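Local coordinates for RIM-binding protein, isoform F (Drosophila melanogaster, PDB 6Q9M) that probably helps couple synaptic vesicle recruitment to release sites at the presynaptic active zone and contains a central array of fibronectin type III domains, at residues V138-V143 with H150-L155; S29-V34 with D40-Y45; K22-G27 with M94-D99; A62-V67 with H73-R78. All coordinates share one frame; numbering follows the deposited sequence.

How the contacts relate
Contacts 2, 3 and 4 belong to the first fibronectin type III domain; contact 1 lies in the second, with about 28 to 33 Å between its centre and theirs. Contacts 3 and 4 are the buried pair, their centres about 7 Å apart: both join the sheet of 23-29 and 61-65 to the sheet of 73-81 and 93-96 through apolar side chains, with one histidine face added in contact 4. Contact 2 is partly buried, a proline-rich loop on a tyrosine, and its strand 39-46 lies beside 73-81 of contact 4. Contact 1 is a surface contact, where an arginine and a weak hydrogen bond replace most of the hydrocarbon.

Contact 1. Residues V138-V143 with H150-L155; sequences VEVRTV and HTITGL
V140 meets I152 methyl to methyl, CG2 to CG2 at 3.7 Å, the two side chains crossing at a slant. Of the residues that touch in this pair of segments, I152 is the one that is buried, and the rest of its side chain turns inward to A118, I120 and F201. V140 shares its backbone partner V133 with the next residue, R141: both face it in a classic beta bulge, and both direct their CB toward 150-155. Strands 138-143 and 149-152 are outer strands of the two facing sheets of a fibronectin type III sandwich, so the contact closes one flank of the domain; their axes run nearly antiparallel (154°) at a closest approach of 8.6 Å. R141 then does most of the bridging. A bend at chi2 (97°) carries its chain across H150 at about a right angle and on along the opposite backbone. The passage beside the imidazole is modelled too tightly near CD, which leaves the exact fit there doubtful; R141 CB, farther back, is 3.7 Å from H150 NE2. Beyond it, the guanidinium presents an edge to the start of the turn: R141 NH1 lies 3.2 Å from I152 CA and 3.3 Å from T153 N, the latter a meeting of two donors. The polar link is at the other terminal nitrogen, where R141 NH2 makes a weak, bent hydrogen bond to T153 OG1 (3.3 Å, 139° at the hydrogen). Farther along, V143 is buried and touches W122 of strand 118-123.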
loop_
_atom_site.group_PDB
_atom_site.type_symbol
_atom_site.label_atom_id
_atom_site.label_comp_id
_atom_site.label_asym_id
_atom_site.label_seq_id
_atom_site.Cartn_x
_atom_site.Cartn_y
_atom_site.Cartn_z
ATOM N N VAL A 138 -2.162 3.222 -19.870
ATOM C CA VAL A 138 -3.276 4.120 -20.155
ATOM C C VAL A 138 -3.494 4.967 -18.922
ATOM O O VAL A 138 -3.647 4.427 -17.820
ATOM C CB VAL A 138 -4.553 3.350 -20.530
ATOM C CG1 VAL A 138 -5.657 4.331 -21.001
ATOM C CG2 VAL A 138 -4.231 2.339 -21.631
ATOM N N GLU A 139 -3.469 6.292 -19.091
ATOM C CA GLU A 139 -3.802 7.187 -17.982
ATOM C C GLU A 139 -5.286 7.066 -17.675
ATOM O O GLU A 139 -6.124 7.396 -18.525
ATOM C CB GLU A 139 -3.482 8.632 -18.343
ATOM C CG GLU A 139 -2.069 9.089 -18.127
ATOM C CD GLU A 139 -1.941 10.599 -18.333
ATOM O OE1 GLU A 139 -2.900 11.342 -17.993
ATOM O OE2 GLU A 139 -0.887 11.038 -18.845
ATOM N N VAL A 140 -5.633 6.610 -16.476
ATOM C CA VAL A 140 -7.063 6.539 -16.174
ATOM C C VAL A 140 -7.498 7.654 -15.230
ATOM O O VAL A 140 -8.652 8.086 -15.305
ATOM C CB VAL A 140 -7.473 5.168 -15.597
ATOM C CG1 VAL A 140 -7.268 4.076 -16.649
ATOM C CG2 VAL A 140 -6.695 4.858 -14.297
ATOM N N ARG A 141 -6.596 8.186 -14.393
ATOM C CA ARG A 141 -7.024 9.217 -13.444
ATOM C C ARG A 141 -5.844 10.068 -12.994
ATOM O O ARG A 141 -4.737 9.557 -12.776
ATOM C CB ARG A 141 -7.712 8.623 -12.199
ATOM C CG ARG A 141 -9.191 8.223 -12.386
ATOM C CD ARG A 141 -9.326 6.704 -12.698
ATOM N NE ARG A 141 -10.570 6.320 -13.367
ATOM C CZ ARG A 141 -10.995 5.064 -13.511
ATOM N NH1 ARG A 141 -10.292 4.054 -13.021
ATOM N NH2 ARG A 141 -12.131 4.815 -14.150
ATOM N N THR A 142 -6.090 11.372 -12.873
ATOM C CA THR A 142 -5.184 12.276 -12.177
ATOM C C THR A 142 -5.775 12.614 -10.812
ATOM O O THR A 142 -6.947 12.996 -10.713
ATOM C CB THR A 142 -4.951 13.539 -13.000
ATOM O OG1 THR A 142 -4.391 13.169 -14.264
ATOM C CG2 THR A 142 -3.999 14.479 -12.285
ATOM N N VAL A 143 -4.966 12.480 -9.765
ATOM C CA VAL A 143 -5.452 12.519 -8.389
ATOM C C VAL A 143 -4.813 13.694 -7.657
ATOM O O VAL A 143 -3.635 14.005 -7.860
ATOM C CB VAL A 143 -5.192 11.175 -7.667
ATOM C CG1 VAL A 143 -3.815 11.119 -7.067
ATOM C CG2 VAL A 143 -6.239 10.954 -6.611
ATOM N N HIS A 150 -6.632 5.149 -4.962
ATOM C CA HIS A 150 -7.665 5.375 -5.964
ATOM C C HIS A 150 -8.183 4.051 -6.495
ATOM O O HIS A 150 -7.393 3.166 -6.841
ATOM C CB HIS A 150 -7.150 6.217 -7.124
ATOM C CG HIS A 150 -8.196 6.473 -8.147
ATOM N ND1 HIS A 150 -9.237 7.345 -7.929
ATOM C CD2 HIS A 150 -8.402 5.933 -9.370
ATOM C CE1 HIS A 150 -10.029 7.355 -8.983
ATOM N NE2 HIS A 150 -9.556 6.491 -9.860
ATOM N N THR A 151 -9.499 3.934 -6.589
ATOM C CA THR A 151 -10.115 2.756 -7.180
ATOM C C THR A 151 -10.119 2.861 -8.702
ATOM O O THR A 151 -10.607 3.851 -9.256
ATOM C CB THR A 151 -11.542 2.598 -6.669
ATOM O OG1 THR A 151 -11.529 2.481 -5.241
ATOM C CG2 THR A 151 -12.162 1.356 -7.287
ATOM N N ILE A 152 -9.558 1.857 -9.380
ATOM C CA ILE A 152 -9.642 1.748 -10.836
ATOM C C ILE A 152 -10.766 0.786 -11.191
ATOM O O ILE A 152 -10.935 -0.255 -10.543
ATOM C CB ILE A 152 -8.307 1.296 -11.466
ATOM C CG1 ILE A 152 -7.753 0.050 -10.763
ATOM C CG2 ILE A 152 -7.302 2.458 -11.483
ATOM C CD1 ILE A 152 -6.652 -0.668 -11.557
ATOM N N THR A 153 -11.547 1.137 -12.210
ATOM C CA THR A 153 -12.640 0.316 -12.725
ATOM C C THR A 153 -12.417 0.038 -14.211
ATOM O O THR A 153 -11.339 0.285 -14.760
ATOM C CB THR A 153 -14.002 0.984 -12.490
ATOM O OG1 THR A 153 -14.036 2.268 -13.128
ATOM C CG2 THR A 153 -14.277 1.137 -11.009
ATOM N N GLY A 154 -13.431 -0.526 -14.862
ATOM C CA GLY A 154 -13.292 -0.791 -16.287
ATOM C C GLY A 154 -12.396 -1.961 -16.632
ATOM O O GLY A 154 -11.962 -2.079 -17.793
ATOM N N LEU A 155 -12.077 -2.815 -15.658
ATOM C CA LEU A 155 -11.227 -3.963 -15.919
ATOM C C LEU A 155 -12.070 -5.163 -16.349
ATOM O O LEU A 155 -13.278 -5.221 -16.123
ATOM C CB LEU A 155 -10.396 -4.318 -14.681
ATOM C CG LEU A 155 -9.628 -3.175 -13.999
ATOM C CD1 LEU A 155 -8.681 -3.695 -12.945
ATOM C CD2 LEU A 155 -8.866 -2.348 -15.010
#

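Contact 2. Residues S29-V34 with D40-Y45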
loop_
_atom_site.group_PDB
_atom_site.type_symbol
_atom_site.label_atom_id
_atom_site.label_comp_id
_atom_site.label_asym_id
_atom_site.label_seq_id
_atom_site.Cartn_x
_atom_site.Cartn_y
_atom_site.Cartn_z
ATOM N N SER A 29 0.248 23.164 6.808
ATOM C CA SER A 29 -1.047 23.817 6.918
ATOM C C SER A 29 -2.052 22.863 7.549
ATOM O O SER A 29 -1.946 21.643 7.375
ATOM C CB SER A 29 -1.561 24.263 5.545
ATOM O OG SER A 29 -0.595 25.053 4.879
ATOM N N PRO A 30 -3.031 23.376 8.282
ATOM C CA PRO A 30 -4.001 22.492 8.932
ATOM C C PRO A 30 -4.870 21.782 7.911
ATOM O O PRO A 30 -5.129 22.314 6.815
ATOM C CB PRO A 30 -4.845 23.450 9.795
ATOM C CG PRO A 30 -4.205 24.804 9.688
ATOM C CD PRO A 30 -3.348 24.803 8.476
ATOM N N PRO A 31 -5.437 20.634 8.288
ATOM C CA PRO A 31 -6.344 19.914 7.393
ATOM C C PRO A 31 -7.654 20.655 7.215
ATOM O O PRO A 31 -8.079 21.446 8.065
ATOM C CB PRO A 31 -6.584 18.591 8.128
ATOM C CG PRO A 31 -6.366 18.938 9.566
ATOM C CD PRO A 31 -5.215 19.898 9.541
ATOM N N GLU A 32 -8.276 20.412 6.071
ATOM C CA GLU A 32 -9.655 20.839 5.870
ATOM C C GLU A 32 -10.570 20.118 6.855
ATOM O O GLU A 32 -10.437 18.903 7.040
ATOM C CB GLU A 32 -10.092 20.562 4.434
ATOM C CG GLU A 32 -9.005 20.864 3.420
ATOM C CD GLU A 32 -9.486 20.740 1.992
ATOM O OE1 GLU A 32 -8.667 20.355 1.129
ATOM O OE2 GLU A 32 -10.678 21.032 1.733
ATOM N N PRO A 33 -11.505 20.810 7.491
ATOM C CA PRO A 33 -12.443 20.115 8.375
ATOM C C PRO A 33 -13.417 19.272 7.569
ATOM O O PRO A 33 -13.857 19.661 6.483
ATOM C CB PRO A 33 -13.166 21.261 9.082
ATOM C CG PRO A 33 -13.151 22.350 8.062
ATOM C CD PRO A 33 -11.835 22.238 7.348
ATOM N N VAL A 34 -13.746 18.100 8.108
ATOM C CA VAL A 34 -14.657 17.172 7.453
ATOM C C VAL A 34 -15.930 16.937 8.256
ATOM O O VAL A 34 -16.851 16.274 7.761
ATOM C CB VAL A 34 -13.956 15.834 7.136
ATOM C CG1 VAL A 34 -13.991 14.896 8.331
ATOM C CG2 VAL A 34 -14.572 15.183 5.917
ATOM N N ASP A 40 -6.719 17.550 16.742
ATOM C CA ASP A 40 -6.367 17.919 18.106
ATOM C C ASP A 40 -4.888 18.239 18.282
ATOM O O ASP A 40 -4.546 19.158 19.031
ATOM C CB ASP A 40 -6.771 16.776 19.055
ATOM C CG ASP A 40 -6.523 17.104 20.514
ATOM O OD1 ASP A 40 -7.455 17.615 21.168
ATOM O OD2 ASP A 40 -5.407 16.829 21.010
ATOM N N SER A 41 -3.997 17.505 17.621
ATOM C CA SER A 41 -2.574 17.812 17.667
ATOM C C SER A 41 -1.917 17.180 16.447
ATOM O O SER A 41 -2.537 16.412 15.709
ATOM C CB SER A 41 -1.921 17.335 18.978
ATOM O OG SER A 41 -1.872 15.921 19.079
ATOM N N TYR A 42 -0.644 17.501 16.258
ATOM C CA TYR A 42 0.138 16.979 15.155
ATOM C C TYR A 42 1.301 16.143 15.680
ATOM O O TYR A 42 1.872 16.429 16.737
ATOM C CB TYR A 42 0.694 18.107 14.277
ATOM C CG TYR A 42 -0.329 19.012 13.663
ATOM C CD1 TYR A 42 -0.769 20.161 14.321
ATOM C CD2 TYR A 42 -0.851 18.735 12.415
ATOM C CE1 TYR A 42 -1.715 20.999 13.742
ATOM C CE2 TYR A 42 -1.782 19.568 11.828
ATOM C CZ TYR A 42 -2.215 20.694 12.492
ATOM O OH TYR A 42 -3.161 21.494 11.889
ATOM N N HIS A 43 1.644 15.109 14.916
ATOM C CA HIS A 43 2.761 14.219 15.197
ATOM C C HIS A 43 3.734 14.317 14.032
ATOM O O HIS A 43 3.359 14.047 12.884
ATOM C CB HIS A 43 2.295 12.774 15.361
ATOM C CG HIS A 43 1.730 12.457 16.704
ATOM N ND1 HIS A 43 1.666 13.379 17.725
ATOM C CD2 HIS A 43 1.202 11.312 17.199
ATOM C CE1 HIS A 43 1.131 12.815 18.795
ATOM N NE2 HIS A 43 0.837 11.562 18.501
ATOM N N VAL A 44 4.975 14.706 14.317
ATOM C CA VAL A 44 6.004 14.827 13.292
ATOM C C VAL A 44 6.904 13.608 13.371
ATOM O O VAL A 44 7.440 13.291 14.441
ATOM C CB VAL A 44 6.809 16.120 13.458
ATOM C CG1 VAL A 44 7.748 16.289 12.282
ATOM C CG2 VAL A 44 5.855 17.297 13.560
ATOM N N TYR A 45 7.056 12.915 12.247
ATOM C CA TYR A 45 7.880 11.717 12.152
ATOM C C TYR A 45 9.057 11.946 11.219
ATOM O O TYR A 45 8.957 12.686 10.235
ATOM C CB TYR A 45 7.083 10.528 11.642
ATOM C CG TYR A 45 5.991 10.082 12.580
ATOM C CD1 TYR A 45 4.787 10.769 12.641
ATOM C CD2 TYR A 45 6.164 8.981 13.403
ATOM C CE1 TYR A 45 3.790 10.375 13.491
ATOM C CE2 TYR A 45 5.162 8.582 14.260
ATOM C CZ TYR A 45 3.975 9.284 14.295
ATOM O OH TYR A 45 2.959 8.902 15.140
#
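The hydroxyl of Y42 is the atom on which this contact converges: P30 CA comes within 3.2 Å of Y42 OH, and P30 CB lies 3.3 Å from the same oxygen. These are carbon neighbours, and the two segments share no hydrogen bond. In the fibronectin type III sandwich, 29-34 leads out of strand 23-29 toward strand 39-46, so the chain crosses here from one sheet to the other, and Y42 reaches back from strand 39-46 to the prolines of the connection. Its CB points toward the loop; with CG beside the backbone N (chi1 -59°), the ring extends between the layers and meets the prolines at its edge, near the ring plane, rather than over a face. W28 makes an edge-to-face contact with the same ring, and P11 also touches it; the tyrosine is buried, whereas P30 is exposed. On the strand itself, Y42 O accepts a weak hydrogen bond from H43 ND1 (3.2 Å, 151° at the hydrogen), the imidazole lying close to its own backbone. The strand enters this region through a classic beta bulge, D40 and S41 both facing V80. The side chains of P31 and Y42 come at each other from opposite directions, P31 also touching S79 and P9: its CD is 3.5 Å from Y42 OH and 4.1 Å from Y42 CE2.

Contact 3. Residues K22-G27 with M94-D99; sequences KSVLIG and MIIGRD
I96 and M94 both begin with a first torsion near +60° (chi1 64° and 67°), which sets I96 CG1 and M94 CG between backbone N and carbonyl carbon; each chain then runs straight out, bringing I96 CD1 and M94 CE to strand 23-29. V24 answers I96 with CG1, which lies anti to its own carbonyl carbon (chi1 -69°). The two side chains reach toward each other tip to tip, and V24 CG1 and I96 CD1 touch at 3.8 Å. One pair farther along, I26 offers its branch methyl: I26 CG2 is 3.9 Å from M94 CE, the methionine chain passing at a slant. The sulfur sits one bond back from that touch, so the meeting is of methyl with methyl. All four residues are buried and point their CB toward the opposite segment, while the CA atoms of V24 and I96 stay 9.7 Å apart, a spacing too wide for backbone pairing. I75 lies against both V24 and I96, I64 backs V24 and I26, and L14 and L16 pack on M94, so hydrocarbon from three further strands continues the contact. What faces what here is the middle strand of the sheet 12-20, 23-29, 61-65 and the edge strand 93-96 of the other sheet: the layered apolar core of a fibronectin type III beta sandwich.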
loop_
_atom_site.group_PDB
_atom_site.type_symbol
_atom_site.label_atom_id
_atom_site.label_comp_id
_atom_site.label_asym_id
_atom_site.label_seq_id
_atom_site.Cartn_x
_atom_site.Cartn_y
_atom_site.Cartn_z
ATOM N N LYS A 22 22.546 19.125 11.418
ATOM C CA LYS A 22 21.841 17.990 11.998
ATOM C C LYS A 22 20.431 18.346 12.454
ATOM O O LYS A 22 19.906 17.769 13.421
ATOM C CB LYS A 22 22.620 17.348 13.133
ATOM C CG LYS A 22 23.507 18.217 13.999
ATOM C CD LYS A 22 22.792 19.005 15.039
ATOM C CE LYS A 22 23.735 19.915 15.824
ATOM N NZ LYS A 22 23.032 20.844 16.703
ATOM N N SER A 23 19.778 19.275 11.754
ATOM C CA SER A 23 18.410 19.657 12.091
ATOM C C SER A 23 17.736 20.236 10.852
ATOM O O SER A 23 18.404 20.607 9.876
ATOM C CB SER A 23 18.389 20.672 13.242
ATOM O OG SER A 23 19.135 21.840 12.935
ATOM N N VAL A 24 16.398 20.254 10.878
ATOM C CA VAL A 24 15.590 20.811 9.791
ATOM C C VAL A 24 14.415 21.573 10.385
ATOM O O VAL A 24 13.874 21.187 11.426
ATOM C CB VAL A 24 15.084 19.739 8.791
ATOM C CG1 VAL A 24 16.214 19.147 7.973
ATOM C CG2 VAL A 24 14.283 18.655 9.509
ATOM N N LEU A 25 14.019 22.648 9.707
ATOM C CA LEU A 25 12.833 23.420 10.053
ATOM C C LEU A 25 11.772 23.235 8.970
ATOM O O LEU A 25 12.044 23.464 7.788
ATOM C CB LEU A 25 13.202 24.889 10.213
ATOM C CG LEU A 25 12.103 25.889 10.522
ATOM C CD1 LEU A 25 11.617 25.729 11.951
ATOM C CD2 LEU A 25 12.600 27.300 10.278
ATOM N N ILE A 26 10.578 22.796 9.373
ATOM C CA ILE A 26 9.489 22.497 8.455
ATOM C C ILE A 26 8.258 23.304 8.833
ATOM O O ILE A 26 8.108 23.778 9.964
ATOM C CB ILE A 26 9.105 21.005 8.418
ATOM C CG1 ILE A 26 8.412 20.633 9.731
ATOM C CG2 ILE A 26 10.302 20.123 8.091
ATOM C CD1 ILE A 26 8.000 19.179 9.797
ATOM N N GLY A 27 7.361 23.431 7.856
ATOM C CA GLY A 27 6.070 24.044 8.077
ATOM C C GLY A 27 5.005 23.260 7.340
ATOM O O GLY A 27 5.300 22.476 6.435
ATOM N N MET A 94 7.205 13.950 2.744
ATOM C CA MET A 94 8.188 14.426 1.780
ATOM C C MET A 94 9.553 13.843 2.117
ATOM O O MET A 94 9.854 13.535 3.279
ATOM C CB MET A 94 8.263 15.957 1.746
ATOM C CG MET A 94 8.824 16.565 3.029
ATOM S SD MET A 94 9.129 18.352 2.900
ATOM C CE MET A 94 9.783 18.685 4.538
ATOM N N ILE A 95 10.374 13.700 1.090
ATOM C CA ILE A 95 11.726 13.188 1.242
ATOM C C ILE A 95 12.709 14.316 0.998
ATOM O O ILE A 95 12.531 15.109 0.063
ATOM C CB ILE A 95 11.977 12.016 0.278
ATOM C CG1 ILE A 95 10.987 10.887 0.570
ATOM C CG2 ILE A 95 13.408 11.538 0.399
ATOM C CD1 ILE A 95 10.967 9.815 -0.500
ATOM N N ILE A 96 13.721 14.392 1.859
ATOM C CA ILE A 96 14.769 15.395 1.779
ATOM C C ILE A 96 16.118 14.688 1.785
ATOM O O ILE A 96 16.228 13.524 2.174
ATOM C CB ILE A 96 14.683 16.390 2.945
ATOM C CG1 ILE A 96 14.923 15.632 4.256
ATOM C CG2 ILE A 96 13.324 17.051 2.973
ATOM C CD1 ILE A 96 14.955 16.523 5.467
ATOM N N GLY A 97 17.145 15.401 1.334
ATOM C CA GLY A 97 18.509 14.910 1.341
ATOM C C GLY A 97 19.027 14.642 -0.062
ATOM O O GLY A 97 18.295 14.685 -1.051
ATOM N N ARG A 98 20.334 14.354 -0.119
ATOM C CA ARG A 98 21.024 13.894 -1.327
ATOM C C ARG A 98 20.646 14.759 -2.534
ATOM O O ARG A 98 21.069 15.915 -2.636
ATOM C CB ARG A 98 20.733 12.370 -1.472
ATOM C CG ARG A 98 20.642 11.614 -2.836
ATOM C CD ARG A 98 21.822 11.808 -3.797
ATOM N NE ARG A 98 21.358 11.859 -5.189
ATOM C CZ ARG A 98 22.139 11.698 -6.255
ATOM N NH1 ARG A 98 23.433 11.459 -6.101
ATOM N NH2 ARG A 98 21.622 11.765 -7.476
ATOM N N ASP A 99 19.841 14.211 -3.429
ATOM C CA ASP A 99 19.284 14.799 -4.630
ATOM C C ASP A 99 18.056 13.936 -4.815
ATOM O O ASP A 99 18.009 13.035 -5.656
ATOM C CB ASP A 99 20.228 14.764 -5.832
ATOM C CG ASP A 99 20.052 15.969 -6.749
ATOM O OD1 ASP A 99 18.907 16.452 -6.888
ATOM O OD2 ASP A 99 21.062 16.421 -7.334
#

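Contact 4. Residues A62-V67 with H73-R78; sequences ALIEGV and HRISVR
V67 lays its CG1 methyl over one face of the H73 imidazole, a CH-pi contact with CG1 3.8 Å from the ring centroid and 21° off the normal. The methyl is displaced toward the rim, nearest to H73 CD2 at 3.5 Å. V67 gets there with CG1 set opposite its backbone N (chi1 -172°), and the two side chains slide past each other in opposite directions. The fold behind this is a fibronectin type III sandwich: strand 61-65 ends one sheet, a short connection crosses to the other, and strand 73-81 begins there, so V67 and H73 meet close to the mouth of that crossing, their CA atoms 8.0 Å apart. Polar bonds to residues outside the two segments help fix the turn of the ring: H73 ND1 is hydrogen-bonded to D47 OD2, whose other carboxylate oxygen takes the backbone N of R74, and H73 NE2 makes a weak hydrogen bond to D68 O in the connection itself. The carboxylate of D47, with the weaker carbonyl partner, may favour a protonated ring. The remaining contact is purely apolar and deeper in the core, beside V24 and V44, where I64 and I75 approach tip to tip from facing sheets. It is a looser touch than that of the valine on the histidine: I64 CD1 lies 4.2 Å from I75 CG2, the branch methyl anti to its own backbone N.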
loop_
_atom_site.group_PDB
_atom_site.type_symbol
_atom_site.label_atom_id
_atom_site.label_comp_id
_atom_site.label_asym_id
_atom_site.label_seq_id
_atom_site.Cartn_x
_atom_site.Cartn_y
_atom_site.Cartn_z
ATOM N N ALA A 62 7.863 23.464 12.906
ATOM C CA ALA A 62 8.602 22.624 13.836
ATOM C C ALA A 62 10.078 22.611 13.471
ATOM O O ALA A 62 10.440 22.629 12.292
ATOM C CB ALA A 62 8.056 21.192 13.855
ATOM N N LEU A 63 10.914 22.562 14.503
ATOM C CA LEU A 63 12.356 22.392 14.383
ATOM C C LEU A 63 12.677 20.980 14.859
ATOM O O LEU A 63 12.464 20.650 16.029
ATOM C CB LEU A 63 13.099 23.443 15.210
ATOM C CG LEU A 63 14.630 23.411 15.171
ATOM C CD1 LEU A 63 15.151 23.877 13.806
ATOM C CD2 LEU A 63 15.232 24.247 16.302
ATOM N N ILE A 64 13.144 20.133 13.953
ATOM C CA ILE A 64 13.437 18.744 14.276
ATOM C C ILE A 64 14.939 18.570 14.450
ATOM O O ILE A 64 15.714 18.768 13.503
ATOM C CB ILE A 64 12.901 17.790 13.204
ATOM C CG1 ILE A 64 11.518 18.239 12.750
ATOM C CG2 ILE A 64 12.873 16.376 13.757
ATOM C CD1 ILE A 64 11.067 17.563 11.453
ATOM N N GLU A 65 15.343 18.173 15.649
ATOM C CA GLU A 65 16.734 17.891 15.947
ATOM C C GLU A 65 17.078 16.446 15.595
ATOM O O GLU A 65 16.211 15.632 15.268
ATOM C CB GLU A 65 17.017 18.167 17.419
ATOM C CG GLU A 65 16.772 19.607 17.803
ATOM C CD GLU A 65 17.884 20.516 17.322
ATOM O OE1 GLU A 65 17.724 21.752 17.429
ATOM O OE2 GLU A 65 18.917 19.991 16.837
ATOM N N GLY A 66 18.375 16.140 15.645
ATOM C CA GLY A 66 18.877 14.818 15.320
ATOM C C GLY A 66 18.458 14.334 13.945
ATOM O O GLY A 66 17.897 13.241 13.820
ATOM N N VAL A 67 18.690 15.134 12.904
ATOM C CA VAL A 67 18.399 14.731 11.528
ATOM C C VAL A 67 19.640 15.028 10.697
ATOM O O VAL A 67 19.873 16.179 10.304
ATOM C CB VAL A 67 17.172 15.443 10.954
ATOM C CG1 VAL A 67 16.803 14.854 9.597
ATOM C CG2 VAL A 67 16.015 15.333 11.912
ATOM N N HIS A 73 16.150 11.426 4.033
ATOM C CA HIS A 73 15.163 11.215 5.084
ATOM C C HIS A 73 13.758 11.378 4.530
ATOM O O HIS A 73 13.534 12.130 3.578
ATOM C CB HIS A 73 15.356 12.198 6.247
ATOM C CG HIS A 73 16.633 12.004 6.991
ATOM N ND1 HIS A 73 16.830 10.959 7.867
ATOM C CD2 HIS A 73 17.791 12.704 6.970
ATOM C CE1 HIS A 73 18.052 11.029 8.363
ATOM N NE2 HIS A 73 18.653 12.082 7.838
ATOM N N ARG A 74 12.807 10.700 5.169
ATOM C CA ARG A 74 11.391 10.899 4.901
ATOM C C ARG A 74 10.768 11.557 6.119
ATOM O O ARG A 74 10.832 11.006 7.228
ATOM C CB ARG A 74 10.674 9.589 4.596
ATOM C CG ARG A 74 9.173 9.815 4.385
ATOM C CD ARG A 74 8.399 8.536 4.136
ATOM N NE ARG A 74 8.775 7.909 2.874
ATOM C CZ ARG A 74 8.339 8.309 1.675
ATOM N NH1 ARG A 74 7.526 9.346 1.560
ATOM N NH2 ARG A 74 8.729 7.670 0.587
ATOM N N ILE A 75 10.192 12.736 5.919
ATOM C CA ILE A 75 9.490 13.446 6.977
ATOM C C ILE A 75 8.006 13.432 6.688
ATOM O O ILE A 75 7.583 13.590 5.533
ATOM C CB ILE A 75 10.039 14.873 7.112
ATOM C CG1 ILE A 75 11.550 14.734 7.371
ATOM C CG2 ILE A 75 9.263 15.641 8.221
ATOM C CD1 ILE A 75 12.267 15.997 7.699
ATOM N N SER A 76 7.219 13.257 7.736
ATOM C CA SER A 76 5.784 13.138 7.564
ATOM C C SER A 76 5.105 13.741 8.783
ATOM O O SER A 76 5.694 13.784 9.863
ATOM C CB SER A 76 5.400 11.669 7.355
ATOM O OG SER A 76 5.458 10.988 8.599
ATOM N N VAL A 77 3.873 14.216 8.605
ATOM C CA VAL A 77 3.092 14.800 9.694
ATOM C C VAL A 77 1.716 14.151 9.740
ATOM O O VAL A 77 1.054 13.973 8.706
ATOM C CB VAL A 77 2.958 16.333 9.544
ATOM C CG1 VAL A 77 2.210 16.922 10.742
ATOM C CG2 VAL A 77 4.336 16.998 9.389
ATOM N N ARG A 78 1.280 13.812 10.948
ATOM C CA ARG A 78 0.017 13.131 11.165
ATOM C C ARG A 78 -0.892 13.986 12.021
ATOM O O ARG A 78 -0.455 14.548 13.035
ATOM C CB ARG A 78 0.229 11.788 11.856
ATOM C CG ARG A 78 0.989 10.782 11.032
ATOM C CD ARG A 78 0.852 9.393 11.613
ATOM N NE ARG A 78 2.083 8.650 11.401
ATOM C CZ ARG A 78 2.303 7.412 11.823
ATOM N NH1 ARG A 78 1.358 6.756 12.488
ATOM N NH2 ARG A 78 3.475 6.838 11.571
#